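Local coordinates for kelch domain-containing protein (PDB 5C86) that probably oxidises alcohols to aldehydes at a single copper centre, as a fungal alcohol oxidase of the galactose oxidase and glyoxal oxidase family, at residues Ala399-Met405 with Lys443-Val449; Ala408-Thr412 with Ala465-Ala469; Leu111-Ile116 with Asn154-Lys158; Gly129-Ile134 with Asn145-Pro151. All coordinates share one frame. Where two conformers were deposited one is given. Residues are numbered along the deposited sequence.

In the fold
Contacts 1 and 2 lie in the C-terminal E-set domain, contacts 3 and 4 in the kelch propeller. Within the E-set pair the centres are 13 Å apart, and F445 and M405 of contact 1 pack on Y411 and A465 of contact 2. The centres of contacts 3 and 4 are 8 Å apart: 129-134 and 145-151 are nested inside the loop closed by contact 3, and Y149 and E147 hydrogen-bond to N154 and Q115. The two groups are separated, contacts 2 and 3 by 45 Å between centres. The copper site of Y120, H335 and H423, empty in this chain, is nearer the propeller pair: the side chains of M114 and V133 are about 11 Å from that of Y120.

Contact 1. Residues Ala399-Met405 with Lys443-Val449; sequences APITITM and KSFTVNV
Two neighbouring strands within the E-set domain's beta sandwich, 400-405 and 444-448, run antiparallel, their axes 4.5 Å apart at closest approach and 154° between directions. The register pairs P400 with N448, I401 with V447, T402 with T446, I403 with F445 and T404 with S444. I401-V447 and I403-F445 are the hydrogen-bonded pairs: I401 N to V447 O and V447 N to I401 O are both 2.9 Å, I403 N to F445 O is 2.8 Å and F445 N to I403 O is 2.9 Å. Further bonds extend the pairing, V449 N to A399 O at 2.9 Å and M405 N to K443 O at 2.8 Å.

K443 and M405 bury most, followed by I403 and V447. I403, chi1 m, turns to the face shared with I401, F445 and V447 and brings CD1 to 3.8 Å from V447 CG1; L463 of strand 459-466 packs against this inner face. M405 is m at all three chi angles, its end leading away from 443-449 to meet A465, while its CG stays 4.4 Å from F445 CD1. The other face, with T402, T404, S444 and T446 beside P400, is mostly polar. T402 OG1 and T446 OG1, both threonines chi1 m, hydrogen-bond at 2.8 Å, and T404 OG1 meets S444 OG at a longer 3.3 Å. K443 starts out m, t along its chain and then curls back, so that NZ donates to M405 O at 2.8 Å.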
loop_
_atom_site.group_PDB
_atom_site.type_symbol
_atom_site.label_atom_id
_atom_site.label_comp_id
_atom_site.label_asym_id
_atom_site.label_seq_id
_atom_site.Cartn_x
_atom_site.Cartn_y
_atom_site.Cartn_z
ATOM N N ALA A 399 1.087 16.050 18.318
ATOM C CA ALA A 399 2.162 16.054 19.298
ATOM C C ALA A 399 3.456 16.386 18.600
ATOM O O ALA A 399 3.651 16.094 17.406
ATOM C CB ALA A 399 2.228 14.748 19.987
ATOM N N PRO A 400 4.361 16.989 19.316
ATOM C CA PRO A 400 5.637 17.291 18.759
ATOM C C PRO A 400 6.584 16.102 18.799
ATOM O O PRO A 400 6.504 15.269 19.687
ATOM C CB PRO A 400 6.166 18.420 19.685
ATOM C CG PRO A 400 5.630 18.024 21.030
ATOM C CD PRO A 400 4.256 17.470 20.722
ATOM N N ILE A 401 7.519 16.072 17.827
ATOM C CA ILE A 401 8.637 15.156 17.796
ATOM C C ILE A 401 9.863 16.006 17.451
ATOM O O ILE A 401 9.870 16.716 16.428
ATOM C CB ILE A 401 8.500 14.119 16.713
ATOM C CG1 ILE A 401 7.294 13.237 16.976
ATOM C CG2 ILE A 401 9.710 13.165 16.696
ATOM C CD1 ILE A 401 7.064 12.269 15.796
ATOM N N THR A 402 10.890 15.946 18.277
ATOM C CA THR A 402 12.140 16.550 17.951
ATOM C C THR A 402 13.062 15.473 17.327
ATOM O O THR A 402 13.280 14.414 17.954
ATOM C CB THR A 402 12.822 17.201 19.176
ATOM O OG1 THR A 402 11.955 18.244 19.666
ATOM C CG2 THR A 402 14.142 17.835 18.803
ATOM N N ILE A 403 13.601 15.784 16.164
ATOM C CA ILE A 403 14.419 14.915 15.345
ATOM C C ILE A 403 15.823 15.484 15.455
ATOM O O ILE A 403 16.001 16.633 15.057
ATOM C CB ILE A 403 13.955 14.920 13.909
ATOM C CG1 ILE A 403 12.478 14.533 13.790
ATOM C CG2 ILE A 403 14.886 14.002 13.055
ATOM C CD1 ILE A 403 11.727 15.210 12.697
ATOM N N THR A 404 16.782 14.711 15.903
ATOM C CA THR A 404 18.185 15.264 15.935
ATOM C C THR A 404 18.988 14.550 14.845
ATOM O O THR A 404 19.062 13.341 14.849
ATOM C CB THR A 404 18.796 14.975 17.280
ATOM O OG1 THR A 404 17.976 15.584 18.294
ATOM C CG2 THR A 404 20.187 15.553 17.352
ATOM N N MET A 405 19.513 15.329 13.934
ATOM C CA MET A 405 20.319 14.898 12.795
ATOM C C MET A 405 21.753 14.827 13.213
ATOM O O MET A 405 22.237 15.657 13.994
ATOM C CB MET A 405 20.141 15.815 11.606
ATOM C CG MET A 405 18.675 16.020 11.185
ATOM S SD MET A 405 17.830 14.445 10.836
ATOM C CE MET A 405 18.827 13.906 9.451
ATOM N N LYS A 443 20.780 21.004 13.600
ATOM C CA LYS A 443 20.785 19.554 13.923
ATOM C C LYS A 443 19.446 19.087 14.496
ATOM O O LYS A 443 18.853 18.074 14.053
ATOM C CB LYS A 443 21.893 19.218 14.880
ATOM C CG LYS A 443 23.304 19.315 14.258
ATOM C CD LYS A 443 24.444 18.901 15.234
ATOM C CE LYS A 443 24.206 17.746 16.301
ATOM N NZ LYS A 443 23.856 16.228 16.229
ATOM N N SER A 444 18.900 19.851 15.395
ATOM C CA SER A 444 17.667 19.427 16.027
ATOM C C SER A 444 16.536 20.231 15.321
ATOM O O SER A 444 16.657 21.445 15.085
ATOM C CB SER A 444 17.665 19.784 17.507
ATOM O OG SER A 444 18.511 18.828 18.152
ATOM N N PHE A 445 15.478 19.511 14.921
ATOM C CA PHE A 445 14.327 20.055 14.247
ATOM C C PHE A 445 13.107 19.526 14.905
ATOM O O PHE A 445 13.003 18.315 15.141
ATOM C CB PHE A 445 14.297 19.717 12.801
ATOM C CG PHE A 445 15.388 20.333 12.032
ATOM C CD1 PHE A 445 16.644 19.768 12.071
ATOM C CD2 PHE A 445 15.163 21.484 11.281
ATOM C CE1 PHE A 445 17.683 20.378 11.398
ATOM C CE2 PHE A 445 16.210 22.081 10.601
ATOM C CZ PHE A 445 17.465 21.512 10.720
ATOM N N THR A 446 12.109 20.366 15.144
ATOM C CA THR A 446 10.920 19.857 15.765
ATOM C C THR A 446 9.763 19.969 14.772
ATOM O O THR A 446 9.585 20.989 14.140
ATOM C CB THR A 446 10.583 20.613 17.074
ATOM O OG1 THR A 446 11.696 20.421 17.998
ATOM C CG2 THR A 446 9.276 20.124 17.683
ATOM N N VAL A 447 9.022 18.899 14.653
ATOM C CA VAL A 447 7.833 18.784 13.816
ATOM C C VAL A 447 6.643 18.519 14.703
ATOM O O VAL A 447 6.789 18.110 15.865
ATOM C CB VAL A 447 7.963 17.608 12.784
ATOM C CG1 VAL A 447 9.089 17.868 11.828
ATOM C CG2 VAL A 447 8.077 16.218 13.448
ATOM N N ASN A 448 5.448 18.681 14.145
ATOM C CA ASN A 448 4.291 18.184 14.865
ATOM C C ASN A 448 3.540 17.222 13.948
ATOM O O ASN A 448 3.283 17.493 12.768
ATOM C CB ASN A 448 3.302 19.309 15.207
ATOM C CG ASN A 448 3.768 20.283 16.232
ATOM O OD1 ASN A 448 4.813 20.140 16.912
ATOM N ND2 ASN A 448 2.926 21.289 16.415
ATOM N N VAL A 449 3.039 16.162 14.553
ATOM C CA VAL A 449 2.136 15.248 13.844
ATOM C C VAL A 449 0.822 15.980 13.541
ATOM O O VAL A 449 0.391 16.681 14.436
ATOM C CB VAL A 449 1.869 14.031 14.673
ATOM C CG1 VAL A 449 0.833 13.144 14.020
ATOM C CG2 VAL A 449 3.156 13.255 14.860
#

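Contact 2. Residues Ala408-Thr412 with Ala465-Ala469; sequences AGAYT and AMNEA
Where strand 459-466 ends, A465 is still extended and sets its CB 4.4 Å from Y411 CD1. M466 forms the one beta bridge, an antiparallel hydrogen-bonded pair with T412, CA atoms 5.2 Å apart: M466 N donates to T412 O at 2.8 Å and T412 N to M466 O at 3.0 Å. T412 is chi1 p, which puts OG1 3.6 Å from M466 CB. Beyond M466 the backbone hydrogen bonds stop, though N467 stays close, its CA 4.7 Å from Y411 CA and 3.7 Å from Y411 CD1. Its side chain is chi1 p, and OD1 accepts from V471 N. The Y411 ring, chi1 m, reaches M405 and P385, and its OH bonds D407 O. Water 3 spans the gap, 2.7 Å from both N467 O and T412 OG1.

E468, chi1 t, joins A410 through solvent: water 2 accepts from A410 N at 2.9 Å and donates to E468 OE1 at 2.7 Å, while water 1 accepts from E468 N at 3.1 Å and, weakly, from A410 N at 3.3 Å. The end-to-end directions of 410-412 and 465-468 are 131° apart. Direct backbone pairing giving way to water bridges marks the frayed end of an antiparallel strand pair in the E-set beta sandwich.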
loop_
_atom_site.group_PDB
_atom_site.type_symbol
_atom_site.label_atom_id
_atom_site.label_comp_id
_atom_site.label_asym_id
_atom_site.label_seq_id
_atom_site.Cartn_x
_atom_site.Cartn_y
_atom_site.Cartn_z
ATOM N N ALA A 408 24.772 18.995 10.748
ATOM C CA ALA A 408 24.004 20.253 10.544
ATOM C C ALA A 408 23.638 20.444 9.138
ATOM O O ALA A 408 24.393 20.133 8.227
ATOM C CB ALA A 408 24.811 21.449 11.045
ATOM N N GLY A 409 22.452 20.971 8.897
ATOM C CA GLY A 409 22.046 21.312 7.594
ATOM C C GLY A 409 20.639 21.923 7.572
ATOM O O GLY A 409 20.060 22.106 8.610
ATOM N N ALA A 410 20.143 22.153 6.378
ATOM C CA ALA A 410 18.783 22.581 6.130
ATOM C C ALA A 410 18.033 21.292 5.683
ATOM O O ALA A 410 18.328 20.722 4.660
ATOM C CB ALA A 410 18.724 23.639 5.045
ATOM N N TYR A 411 17.105 20.848 6.489
ATOM C CA TYR A 411 16.412 19.619 6.217
ATOM C C TYR A 411 14.910 19.833 5.988
ATOM O O TYR A 411 14.305 20.789 6.572
ATOM C CB TYR A 411 16.522 18.690 7.399
ATOM C CG TYR A 411 17.920 18.132 7.618
ATOM C CD1 TYR A 411 18.389 17.050 6.851
ATOM C CD2 TYR A 411 18.817 18.745 8.465
ATOM C CE1 TYR A 411 19.691 16.580 7.006
ATOM C CE2 TYR A 411 20.093 18.241 8.597
ATOM C CZ TYR A 411 20.494 17.136 7.875
ATOM O OH TYR A 411 21.766 16.630 8.110
ATOM N N THR A 412 14.343 18.957 5.183
ATOM C CA THR A 412 12.860 18.772 5.144
ATOM C C THR A 412 12.531 17.385 5.594
ATOM O O THR A 412 13.394 16.555 5.766
ATOM C CB THR A 412 12.314 18.970 3.735
ATOM O OG1 THR A 412 12.962 18.065 2.811
ATOM C CG2 THR A 412 12.508 20.441 3.216
ATOM N N ALA A 465 14.128 12.265 6.808
ATOM C CA ALA A 465 14.678 13.591 6.766
ATOM C C ALA A 465 15.471 13.651 5.468
ATOM O O ALA A 465 16.240 12.708 5.167
ATOM C CB ALA A 465 15.576 13.840 7.924
ATOM N N MET A 466 15.319 14.743 4.742
ATOM C CA MET A 466 15.957 14.947 3.456
ATOM C C MET A 466 16.845 16.188 3.565
ATOM O O MET A 466 16.414 17.254 3.952
ATOM C CB MET A 466 14.925 15.082 2.340
ATOM C CG MET A 466 14.226 13.752 2.043
ATOM S SD MET A 466 12.485 13.884 1.560
ATOM C CE MET A 466 11.759 14.596 3.051
ATOM N N ASN A 467 18.130 16.045 3.197
ATOM C CA ASN A 467 19.012 17.182 3.160
ATOM C C ASN A 467 18.617 18.157 2.059
ATOM O O ASN A 467 17.614 17.989 1.331
ATOM C CB ASN A 467 20.494 16.697 3.068
ATOM C CG ASN A 467 20.870 16.154 1.735
ATOM O OD1 ASN A 467 20.188 16.318 0.733
ATOM N ND2 ASN A 467 22.076 15.502 1.693
ATOM N N GLU A 468 19.370 19.242 1.981
ATOM C CA GLU A 468 19.034 20.323 1.118
ATOM C C GLU A 468 19.035 19.903 -0.351
ATOM O O GLU A 468 18.252 20.455 -1.184
ATOM C CB GLU A 468 20.001 21.502 1.366
ATOM C CG GLU A 468 19.619 22.781 0.659
ATOM C CD GLU A 468 20.345 24.035 1.212
ATOM O OE1 GLU A 468 21.309 23.947 2.048
ATOM O OE2 GLU A 468 19.931 25.161 0.822
ATOM N N ALA A 469 19.887 18.927 -0.725
ATOM C CA ALA A 469 19.892 18.379 -2.071
ATOM C C ALA A 469 18.765 17.380 -2.318
ATOM O O ALA A 469 18.622 16.838 -3.396
ATOM C CB ALA A 469 21.242 17.715 -2.400
HETATM O O HOH W 1 21.314 19.884 4.244
HETATM O O HOH W 2 22.041 22.542 4.202
HETATM O O HOH W 3 15.116 19.005 1.557
#

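Contact 3. Residues Leu111-Ile116 with Asn154-Lys158; sequences LSNMQI and NTWTK
Neighbouring blades of the kelch propeller meet here: the link 111-116, leaving the outermost strand 109-111 of one blade, runs beside 154-158 on the outermost strand of the next. The end-to-end directions are 8° apart, yet no beta bridge forms; side chains fill the gap, with CA atoms 5.9 Å apart at M114 and W156.

W156, chi1 m, points its indole at the link. M114 CG lies over the six-membered ring, 3.7 Å from its centroid in a CH-pi contact, and M114 SD adds a Met-aromatic contact 4.7 Å from the same centroid. At the ring's edge W156 NE1 makes a weak 3.0 Å bond to S112 O, which also accepts from T95 OG1. N154, whose positive phi of 40° belongs to a G1 beta bulge with T155 opposite D150, is chi1 t, so that OD1 takes S112 N at 2.9 Å and also bonds Y149 OH. Water 4 joins S112 OG, at 2.6 Å, to W156 N, at 3.0 Å. Q115 CB rests 3.5 Å from K158 CG, while E147, on the strand next to 155-158, takes the Q115 and I116 amides. A tryptophan on the outer strand packed against the link between blades is a kelch-repeat arrangement.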
loop_
_atom_site.group_PDB
_atom_site.type_symbol
_atom_site.label_atom_id
_atom_site.label_comp_id
_atom_site.label_asym_id
_atom_site.label_seq_id
_atom_site.Cartn_x
_atom_site.Cartn_y
_atom_site.Cartn_z
ATOM N N LEU A 111 -8.280 -13.845 14.959
ATOM C CA LEU A 111 -9.245 -12.908 15.412
ATOM C C LEU A 111 -10.617 -13.370 15.037
ATOM O O LEU A 111 -10.743 -14.426 14.431
ATOM C CB LEU A 111 -8.913 -11.483 14.901
ATOM C CG LEU A 111 -7.574 -10.862 15.372
ATOM C CD1 LEU A 111 -7.385 -9.463 14.769
ATOM C CD2 LEU A 111 -7.524 -10.710 16.872
ATOM N N SER A 112 -11.634 -12.576 15.355
ATOM C CA SER A 112 -13.024 -12.937 15.087
ATOM C C SER A 112 -13.212 -13.103 13.587
ATOM O O SER A 112 -12.706 -12.268 12.810
ATOM C CB SER A 112 -13.921 -11.878 15.638
ATOM O OG SER A 112 -15.327 -12.085 15.393
ATOM N N ASN A 113 -14.004 -14.109 13.157
ATOM C CA ASN A 113 -14.402 -14.202 11.775
ATOM C C ASN A 113 -15.184 -12.973 11.357
ATOM O O ASN A 113 -15.943 -12.390 12.048
ATOM C CB ASN A 113 -15.373 -15.429 11.618
ATOM C CG ASN A 113 -14.719 -16.723 11.706
ATOM O OD1 ASN A 113 -13.537 -16.939 11.712
ATOM N ND2 ASN A 113 -15.600 -17.732 11.764
ATOM N N MET A 114 -15.039 -12.572 10.083
ATOM C CA MET A 114 -15.905 -11.562 9.484
ATOM C C MET A 114 -17.386 -11.975 9.440
ATOM O O MET A 114 -17.648 -13.201 9.483
ATOM C CB MET A 114 -15.424 -11.213 8.056
ATOM C CG MET A 114 -14.121 -10.395 8.003
ATOM S SD MET A 114 -13.599 -10.131 6.287
ATOM C CE MET A 114 -13.137 -11.713 5.696
ATOM N N GLN A 115 -18.241 -10.977 9.427
ATOM C CA GLN A 115 -19.707 -11.177 9.243
ATOM C C GLN A 115 -20.031 -11.728 7.874
ATOM O O GLN A 115 -21.007 -12.479 7.748
ATOM C CB GLN A 115 -20.490 -9.933 9.482
ATOM C CG GLN A 115 -20.372 -9.494 10.944
ATOM C CD GLN A 115 -21.156 -10.452 11.845
ATOM O OE1 GLN A 115 -20.583 -11.173 12.654
ATOM N NE2 GLN A 115 -22.458 -10.519 11.597
ATOM N N ILE A 116 -19.278 -11.308 6.841
ATOM C CA ILE A 116 -19.509 -11.759 5.461
ATOM C C ILE A 116 -18.200 -12.260 4.932
ATOM O O ILE A 116 -17.211 -11.439 4.882
ATOM C CB ILE A 116 -20.033 -10.637 4.581
ATOM C CG1 ILE A 116 -21.265 -9.990 5.216
ATOM C CG2 ILE A 116 -20.283 -11.107 3.150
ATOM C CD1 ILE A 116 -21.726 -8.637 4.737
ATOM N N ASN A 154 -12.689 -6.926 19.641
ATOM C CA ASN A 154 -12.596 -8.064 18.685
ATOM C C ASN A 154 -13.935 -8.421 18.064
ATOM O O ASN A 154 -14.327 -9.600 18.102
ATOM C CB ASN A 154 -11.914 -9.267 19.359
ATOM C CG ASN A 154 -11.623 -10.477 18.440
ATOM O OD1 ASN A 154 -11.255 -10.435 17.254
ATOM N ND2 ASN A 154 -11.784 -11.635 19.040
ATOM N N THR A 155 -14.628 -7.426 17.543
ATOM C CA THR A 155 -15.923 -7.601 16.909
ATOM C C THR A 155 -15.923 -7.053 15.498
ATOM O O THR A 155 -15.304 -6.013 15.258
ATOM C CB THR A 155 -17.051 -6.859 17.644
ATOM O OG1 THR A 155 -16.808 -5.429 17.619
ATOM C CG2 THR A 155 -17.154 -7.350 19.065
ATOM N N TRP A 156 -16.649 -7.723 14.605
ATOM C CA TRP A 156 -17.038 -7.218 13.295
ATOM C C TRP A 156 -18.495 -6.848 13.319
ATOM O O TRP A 156 -19.323 -7.675 13.850
ATOM C CB TRP A 156 -16.839 -8.289 12.235
ATOM C CG TRP A 156 -15.390 -8.585 11.873
ATOM C CD1 TRP A 156 -14.606 -9.524 12.333
ATOM C CD2 TRP A 156 -14.591 -7.812 10.925
ATOM N NE1 TRP A 156 -13.354 -9.516 11.741
ATOM C CE2 TRP A 156 -13.313 -8.463 10.870
ATOM C CE3 TRP A 156 -14.854 -6.714 10.104
ATOM C CZ2 TRP A 156 -12.263 -7.967 10.044
ATOM C CZ3 TRP A 156 -13.814 -6.232 9.296
ATOM C CH2 TRP A 156 -12.575 -6.887 9.263
ATOM N N THR A 157 -18.868 -5.722 12.790
ATOM C CA THR A 157 -20.239 -5.261 12.714
ATOM C C THR A 157 -20.548 -4.902 11.238
ATOM O O THR A 157 -19.806 -4.127 10.612
ATOM C CB THR A 157 -20.393 -4.055 13.641
ATOM O OG1 THR A 157 -19.839 -4.398 14.929
ATOM C CG2 THR A 157 -21.869 -3.659 13.782
ATOM N N LYS A 158 -21.635 -5.430 10.664
ATOM C CA LYS A 158 -22.137 -4.989 9.409
ATOM C C LYS A 158 -22.641 -3.612 9.467
ATOM O O LYS A 158 -23.237 -3.183 10.462
ATOM C CB LYS A 158 -23.258 -5.932 8.882
ATOM C CG LYS A 158 -22.713 -7.319 8.686
ATOM C CD LYS A 158 -23.648 -8.295 8.017
ATOM C CE LYS A 158 -24.783 -8.621 9.002
ATOM N NZ LYS A 158 -25.287 -9.928 8.527
HETATM O O HOH W 4 -17.327 -10.471 15.507
HETATM O O HOH W 5 -23.362 -12.367 9.519
#

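Contact 4. Residues Gly129-Ile134 with Asn145-Pro151; sequences GKIFVI and NGEVYDP
V133 lays CG2 against the aliphatic part of E147, 3.5 Å from its CG. E147, chi1 p and chi2 t, carries its carboxylate on to R118 in a salt bridge and to the amides of Q115 and I116. On the same face I131 packs CB to CB on Y149 at 4.0 Å, and Y149, chi1 t, turns its ring away toward W156. These are the two middle strands of a four-stranded propeller blade, the kelch motif: 131-134 and 147-150 are antiparallel, axes 4.6 Å apart at 158°. I131-Y149 is a hydrogen-bonded pair, I131 N to Y149 O at 3.0 Å and Y149 N to I131 O at 2.7 Å, as is V133-E147, with V133 N to E147 O at 2.9 Å and E147 N to V133 O at 3.0 Å. Between them F132 and V148 form a non-hydrogen-bonded pair, CA atoms 4.4 Å apart, on the opposite face. There F132 has CE1 4.2 Å from G146 CA, while K130 CB sits 3.6 Å from V148 CG2.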
loop_
_atom_site.group_PDB
_atom_site.type_symbol
_atom_site.label_atom_id
_atom_site.label_comp_id
_atom_site.label_asym_id
_atom_site.label_seq_id
_atom_site.Cartn_x
_atom_site.Cartn_y
_atom_site.Cartn_z
ATOM N N GLY A 129 -8.979 3.870 14.169
ATOM C CA GLY A 129 -8.242 2.701 14.366
ATOM C C GLY A 129 -9.042 1.405 14.078
ATOM O O GLY A 129 -8.508 0.312 14.266
ATOM N N LYS A 130 -10.202 1.569 13.512
ATOM C CA LYS A 130 -11.011 0.389 13.156
ATOM C C LYS A 130 -10.586 -0.093 11.791
ATOM O O LYS A 130 -9.864 0.609 11.086
ATOM C CB LYS A 130 -12.511 0.734 13.194
ATOM C CG LYS A 130 -12.950 0.993 14.625
ATOM C CD LYS A 130 -14.434 1.252 14.667
ATOM C CE LYS A 130 -14.842 1.449 16.125
ATOM N NZ LYS A 130 -16.249 1.928 16.185
ATOM N N ILE A 131 -11.006 -1.300 11.428
ATOM C CA ILE A 131 -10.641 -1.893 10.112
ATOM C C ILE A 131 -11.896 -2.051 9.284
ATOM O O ILE A 131 -12.805 -2.848 9.686
ATOM C CB ILE A 131 -9.932 -3.228 10.173
ATOM C CG1 ILE A 131 -8.783 -3.321 11.166
ATOM C CG2 ILE A 131 -9.599 -3.678 8.787
ATOM C CD1 ILE A 131 -7.655 -2.318 11.007
ATOM N N PHE A 132 -12.033 -1.317 8.204
ATOM C CA PHE A 132 -13.240 -1.330 7.324
ATOM C C PHE A 132 -12.936 -2.210 6.146
ATOM O O PHE A 132 -11.850 -2.047 5.508
ATOM C CB PHE A 132 -13.573 0.076 6.876
ATOM C CG PHE A 132 -14.665 0.209 5.889
ATOM C CD1 PHE A 132 -15.983 -0.120 6.215
ATOM C CD2 PHE A 132 -14.382 0.621 4.586
ATOM C CE1 PHE A 132 -17.012 0.138 5.308
ATOM C CE2 PHE A 132 -15.421 0.803 3.654
ATOM C CZ PHE A 132 -16.741 0.561 4.013
ATOM N N VAL A 133 -13.868 -3.111 5.816
ATOM C CA VAL A 133 -13.720 -3.894 4.555
ATOM C C VAL A 133 -14.986 -3.780 3.743
ATOM O O VAL A 133 -16.106 -3.632 4.310
ATOM C CB VAL A 133 -13.384 -5.384 4.775
ATOM C CG1 VAL A 133 -12.160 -5.604 5.643
ATOM C CG2 VAL A 133 -14.516 -6.135 5.465
ATOM N N ILE A 134 -14.824 -3.868 2.419
ATOM C CA ILE A 134 -15.968 -3.887 1.562
ATOM C C ILE A 134 -15.628 -4.603 0.271
ATOM O O ILE A 134 -14.485 -4.597 -0.196
ATOM C CB ILE A 134 -16.537 -2.466 1.326
ATOM C CG1 ILE A 134 -17.986 -2.510 0.739
ATOM C CG2 ILE A 134 -15.601 -1.617 0.435
ATOM C CD1 ILE A 134 -18.694 -1.198 0.782
ATOM N N ASN A 145 -21.199 -6.563 1.232
ATOM C CA ASN A 145 -21.374 -5.293 1.820
ATOM C C ASN A 145 -20.331 -4.936 2.886
ATOM O O ASN A 145 -19.463 -5.740 3.199
ATOM C CB ASN A 145 -22.802 -5.135 2.376
ATOM C CG ASN A 145 -23.844 -5.204 1.303
ATOM O OD1 ASN A 145 -23.720 -4.594 0.251
ATOM N ND2 ASN A 145 -24.966 -5.858 1.602
ATOM N N GLY A 146 -20.401 -3.674 3.310
ATOM C CA GLY A 146 -19.389 -3.146 4.245
ATOM C C GLY A 146 -19.515 -3.626 5.645
ATOM O O GLY A 146 -20.649 -3.841 6.141
ATOM N N GLU A 147 -18.372 -3.863 6.315
ATOM C CA GLU A 147 -18.352 -4.192 7.701
ATOM C C GLU A 147 -17.123 -3.580 8.331
ATOM O O GLU A 147 -16.131 -3.274 7.631
ATOM C CB GLU A 147 -18.446 -5.661 7.960
ATOM C CG GLU A 147 -17.327 -6.594 7.443
ATOM C CD GLU A 147 -17.623 -8.019 7.816
ATOM O OE1 GLU A 147 -17.808 -8.847 6.902
ATOM O OE2 GLU A 147 -17.614 -8.335 9.025
ATOM N N VAL A 148 -17.153 -3.491 9.638
ATOM C CA VAL A 148 -16.061 -2.810 10.384
ATOM C C VAL A 148 -15.645 -3.597 11.602
ATOM O O VAL A 148 -16.495 -4.130 12.354
ATOM C CB VAL A 148 -16.429 -1.390 10.662
ATOM C CG1 VAL A 148 -17.627 -1.204 11.612
ATOM C CG2 VAL A 148 -15.207 -0.601 11.214
ATOM N N TYR A 149 -14.318 -3.734 11.791
ATOM C CA TYR A 149 -13.714 -4.431 12.864
ATOM C C TYR A 149 -13.249 -3.440 13.965
ATOM O O TYR A 149 -12.477 -2.512 13.683
ATOM C CB TYR A 149 -12.546 -5.243 12.430
ATOM C CG TYR A 149 -11.880 -6.049 13.477
ATOM C CD1 TYR A 149 -12.509 -7.156 14.075
ATOM C CD2 TYR A 149 -10.623 -5.748 13.916
ATOM C CE1 TYR A 149 -11.860 -7.921 15.008
ATOM C CE2 TYR A 149 -9.937 -6.494 14.884
ATOM C CZ TYR A 149 -10.571 -7.613 15.484
ATOM O OH TYR A 149 -9.915 -8.348 16.494
ATOM N N ASP A 150 -13.617 -3.708 15.214
ATOM C CA ASP A 150 -13.187 -2.874 16.347
ATOM C C ASP A 150 -12.186 -3.721 17.055
ATOM O O ASP A 150 -12.518 -4.692 17.716
ATOM C CB ASP A 150 -14.366 -2.515 17.245
ATOM C CG ASP A 150 -13.933 -1.684 18.489
ATOM O OD1 ASP A 150 -12.748 -1.730 18.826
ATOM O OD2 ASP A 150 -14.786 -1.043 19.085
ATOM N N PRO A 151 -10.888 -3.398 17.000
ATOM C CA PRO A 151 -9.882 -4.254 17.535
ATOM C C PRO A 151 -9.875 -4.277 19.050
ATOM O O PRO A 151 -9.365 -5.205 19.619
ATOM C CB PRO A 151 -8.555 -3.688 16.968
ATOM C CG PRO A 151 -8.886 -2.303 16.674
ATOM C CD PRO A 151 -10.286 -2.336 16.163
#